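Local structure of cyanuric acid amidohydrolase (Azorhizobium caulinodans, 4NQ3) at residues V150-K156 against H234-G240. The protein hydrolyses cyanuric acid, opening its s-triazine ring to give 1-carboxybiuret, which spontaneously loses carbon dioxide to become biuret. Residues are numbered along the deposited sequence; the frame is centred on the assembly and turned at random.
Sequences VHFVQVK and HEIVVLG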
ATOM      1  N   VAL A 150      19.669  21.519  26.965  1.00 35.51           N
ATOM      2  CA  VAL A 150      18.671  21.211  25.951  1.00 32.68           C
ATOM      3  C   VAL A 150      18.541  19.705  25.822  1.00 32.70           C
ATOM      4  O   VAL A 150      19.530  19.004  25.678  1.00 36.83           O
ATOM      5  CB  VAL A 150      19.042  21.828  24.584  1.00 31.65           C
ATOM      6  CG1 VAL A 150      18.174  21.265  23.485  1.00 29.26           C
ATOM      7  CG2 VAL A 150      18.923  23.352  24.636  1.00 31.80           C
ATOM      8  N   HIS A 151      17.316  19.203  25.824  1.00 34.80           N
ATOM      9  CA  HIS A 151      17.113  17.758  25.813  1.00 35.06           C
ATOM     10  C   HIS A 151      16.437  17.226  24.566  1.00 37.52           C
ATOM     11  O   HIS A 151      16.541  16.047  24.262  1.00 47.31           O
ATOM     12  CB  HIS A 151      16.317  17.338  27.044  1.00 33.11           C
ATOM     13  CG  HIS A 151      17.152  17.312  28.276  1.00 45.55           C
ATOM     14  ND1 HIS A 151      17.833  16.183  28.681  1.00 46.02           N
ATOM     15  CD2 HIS A 151      17.468  18.286  29.161  1.00 41.74           C
ATOM     16  CE1 HIS A 151      18.519  16.459  29.773  1.00 47.87           C
ATOM     17  NE2 HIS A 151      18.319  17.728  30.082  1.00 47.24           N
ATOM     18  N   PHE A 152      15.772  18.097  23.828  1.00 35.03           N
ATOM     19  CA  PHE A 152      15.030  17.664  22.674  1.00 29.77           C
ATOM     20  C   PHE A 152      14.652  18.856  21.819  1.00 24.47           C
ATOM     21  O   PHE A 152      14.112  19.818  22.324  1.00 26.70           O
ATOM     22  CB  PHE A 152      13.797  16.937  23.143  1.00 33.24           C
ATOM     23  CG  PHE A 152      13.110  16.167  22.082  1.00 32.82           C
ATOM     24  CD1 PHE A 152      13.577  14.916  21.722  1.00 27.27           C
ATOM     25  CD2 PHE A 152      11.963  16.672  21.474  1.00 28.42           C
ATOM     26  CE1 PHE A 152      12.936  14.174  20.763  1.00 27.16           C
ATOM     27  CE2 PHE A 152      11.307  15.933  20.493  1.00 30.47           C
ATOM     28  CZ  PHE A 152      11.793  14.672  20.143  1.00 30.40           C
ATOM     29  N   VAL A 153      15.001  18.833  20.542  1.00 23.81           N
ATOM     30  CA  VAL A 153      14.580  19.899  19.647  1.00 22.33           C
ATOM     31  C   VAL A 153      13.725  19.333  18.519  1.00 25.84           C
ATOM     32  O   VAL A 153      14.218  18.598  17.660  1.00 29.28           O
ATOM     33  CB  VAL A 153      15.773  20.652  19.079  1.00 23.22           C
ATOM     34  CG1 VAL A 153      15.302  21.796  18.187  1.00 22.21           C
ATOM     35  CG2 VAL A 153      16.587  21.179  20.225  1.00 32.40           C
ATOM     36  N   GLN A 154      12.430  19.647  18.557  1.00 24.02           N
ATOM     37  CA  GLN A 154      11.487  19.221  17.528  1.00 26.20           C
ATOM     38  C   GLN A 154      11.469  20.241  16.403  1.00 18.45           C
ATOM     39  O   GLN A 154      11.392  21.414  16.660  1.00 28.99           O
ATOM     40  CB  GLN A 154      10.097  19.049  18.140  1.00 24.37           C
ATOM     41  CG  GLN A 154       9.037  18.576  17.198  1.00 20.64           C
ATOM     42  CD  GLN A 154       9.379  17.252  16.583  1.00 25.89           C
ATOM     43  OE1 GLN A 154       9.625  16.264  17.279  1.00 31.59           O
ATOM     44  NE2 GLN A 154       9.424  17.223  15.260  1.00 31.60           N
ATOM     45  N   VAL A 155      11.560  19.798  15.162  1.00 18.62           N
ATOM     46  CA  VAL A 155      11.460  20.700  14.029  1.00 18.35           C
ATOM     47  C   VAL A 155      10.460  20.147  13.019  1.00 23.28           C
ATOM     48  O   VAL A 155      10.497  18.965  12.681  1.00 25.17           O
ATOM     49  CB  VAL A 155      12.822  20.926  13.348  1.00 19.69           C
ATOM     50  CG1 VAL A 155      12.658  21.587  11.981  1.00 20.01           C
ATOM     51  CG2 VAL A 155      13.678  21.767  14.223  1.00 20.25           C
ATOM     52  N   LYS A 156       9.557  21.006  12.558  1.00 21.49           N
ATOM     53  CA  LYS A 156       8.661  20.660  11.476  1.00 20.50           C
ATOM     54  C   LYS A 156       9.210  21.310  10.223  1.00 20.22           C
ATOM     55  O   LYS A 156       9.404  22.523  10.201  1.00 22.78           O
ATOM     56  CB  LYS A 156       7.252  21.151  11.758  1.00 20.72           C
ATOM     57  CG  LYS A 156       6.238  20.668  10.749  1.00 14.96           C
ATOM     58  CD  LYS A 156       5.939  19.242  10.988  1.00 14.72           C
ATOM     59  CE  LYS A 156       5.511  18.531   9.728  1.00 19.11           C
ATOM     60  NZ  LYS A 156       5.393  17.053   9.946  1.00 17.76           N
ATOM     61  N   HIS A 234       9.500  26.509   8.703  1.00 24.32           N
ATOM     62  CA  HIS A 234       9.788  25.589   9.810  1.00 20.03           C
ATOM     63  C   HIS A 234       9.094  25.993  11.111  1.00 19.16           C
ATOM     64  O   HIS A 234       8.879  27.182  11.362  1.00 21.36           O
ATOM     65  CB  HIS A 234      11.299  25.504  10.084  1.00 18.91           C
ATOM     66  CG  HIS A 234      12.132  25.180   8.883  1.00 19.49           C
ATOM     67  ND1 HIS A 234      12.508  26.131   7.962  1.00 31.79           N
ATOM     68  CD2 HIS A 234      12.663  24.011   8.453  1.00 22.24           C
ATOM     69  CE1 HIS A 234      13.235  25.562   7.015  1.00 27.28           C
ATOM     70  NE2 HIS A 234      13.347  24.275   7.288  1.00 21.51           N
ATOM     71  N   GLU A 235       8.749  25.003  11.939  1.00 26.24           N
ATOM     72  CA  GLU A 235       8.365  25.262  13.333  1.00 23.98           C
ATOM     73  C   GLU A 235       9.421  24.643  14.227  1.00 22.71           C
ATOM     74  O   GLU A 235       9.790  23.491  14.037  1.00 31.62           O
ATOM     75  CB  GLU A 235       7.006  24.687  13.661  1.00 21.55           C
ATOM     76  CG  GLU A 235       5.977  24.999  12.594  1.00 33.47           C
ATOM     77  CD  GLU A 235       5.112  26.200  12.943  1.00 44.15           C
ATOM     78  OE1 GLU A 235       3.903  25.991  13.223  1.00 45.77           O
ATOM     79  OE2 GLU A 235       5.635  27.347  12.911  1.00 50.08           O
ATOM     80  N   ILE A 236       9.920  25.407  15.187  1.00 18.91           N
ATOM     81  CA  ILE A 236      10.922  24.900  16.105  1.00 19.38           C
ATOM     82  C   ILE A 236      10.406  24.917  17.549  1.00 22.81           C
ATOM     83  O   ILE A 236       9.852  25.924  18.022  1.00 26.75           O
ATOM     84  CB  ILE A 236      12.209  25.715  16.020  1.00 21.00           C
ATOM     85  CG1 ILE A 236      12.938  25.409  14.715  1.00 23.67           C
ATOM     86  CG2 ILE A 236      13.124  25.394  17.186  1.00 21.01           C
ATOM     87  CD1 ILE A 236      12.361  26.113  13.535  1.00 30.24           C
ATOM     88  N   VAL A 237      10.593  23.804  18.252  1.00 20.55           N
ATOM     89  CA  VAL A 237      10.254  23.747  19.664  1.00 23.53           C
ATOM     90  C   VAL A 237      11.410  23.130  20.415  1.00 24.39           C
ATOM     91  O   VAL A 237      11.761  21.984  20.151  1.00 24.64           O
ATOM     92  CB  VAL A 237       8.992  22.912  19.906  1.00 25.67           C
ATOM     93  CG1 VAL A 237       8.682  22.869  21.371  1.00 18.48           C
ATOM     94  CG2 VAL A 237       7.840  23.518  19.155  1.00 21.47           C
ATOM     95  N   VAL A 238      11.995  23.887  21.343  1.00 27.20           N
ATOM     96  CA  VAL A 238      13.112  23.416  22.170  1.00 25.68           C
ATOM     97  C   VAL A 238      12.627  23.016  23.566  1.00 27.67           C
ATOM     98  O   VAL A 238      12.003  23.811  24.253  1.00 37.81           O
ATOM     99  CB  VAL A 238      14.201  24.502  22.315  1.00 21.99           C
ATOM    100  CG1 VAL A 238      15.212  24.120  23.354  1.00 23.28           C
ATOM    101  CG2 VAL A 238      14.868  24.788  21.001  1.00 21.91           C
ATOM    102  N   LEU A 239      12.943  21.802  23.990  1.00 21.95           N
ATOM    103  CA  LEU A 239      12.612  21.326  25.331  1.00 28.66           C
ATOM    104  C   LEU A 239      13.880  21.082  26.141  1.00 31.14           C
ATOM    105  O   LEU A 239      14.822  20.443  25.663  1.00 33.44           O
ATOM    106  CB  LEU A 239      11.798  20.032  25.267  1.00 22.19           C
ATOM    107  CG  LEU A 239      10.567  20.067  24.386  1.00 21.02           C
ATOM    108  CD1 LEU A 239       9.990  18.677  24.288  1.00 21.06           C
ATOM    109  CD2 LEU A 239       9.566  21.022  24.982  1.00 20.63           C
ATOM    110  N   GLY A 240      13.906  21.573  27.374  1.00 29.69           N
ATOM    111  CA  GLY A 240      15.101  21.426  28.168  1.00 26.45           C
ATOM    112  C   GLY A 240      14.812  21.599  29.633  1.00 38.04           C
ATOM    113  O   GLY A 240      13.653  21.729  30.030  1.00 36.34           O
TER
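Val153 pairs with Val238, and Val155 with Ile236, across the antiparallel central strands of the four-stranded mixed sheet in the second repeat unit, their pairing interrupted by a classic beta bulge. These side chains point to the face packed by helices 125-141 and 180-199. Val238 bridges two valines of the other strand: CG1, anti to its backbone N (chi1 170°), meets Val150 CG2 at 4.0 Å, the two side chains crossing at about a right angle, while CG2 lies alongside Val153 CG2 at 4.1 Å. Cutting Val238 back to an alanine is likely to open a gap between Val150 and Val153 and take a neighbour from Ala138. Val155 CG2 runs beside Ile236 CG1 at 3.7 Å. On the other face, Phe152 and Leu239 lie side by side, ring atom CD2 4.0 Å from the leucine CD1. There too Lys156 rests its CB against Glu235 CB, then bends at chi2 (75°) to bring NZ to the nucleophile Ser226, its partner in the Ser-Lys dyad, and to Met78 O. At the bulge Leu239 O accepts two bonds, from His151 N at 2.8 Å in the carbonyl plane and from Phe152 N at 3.1 Å, tilted 18° from that plane.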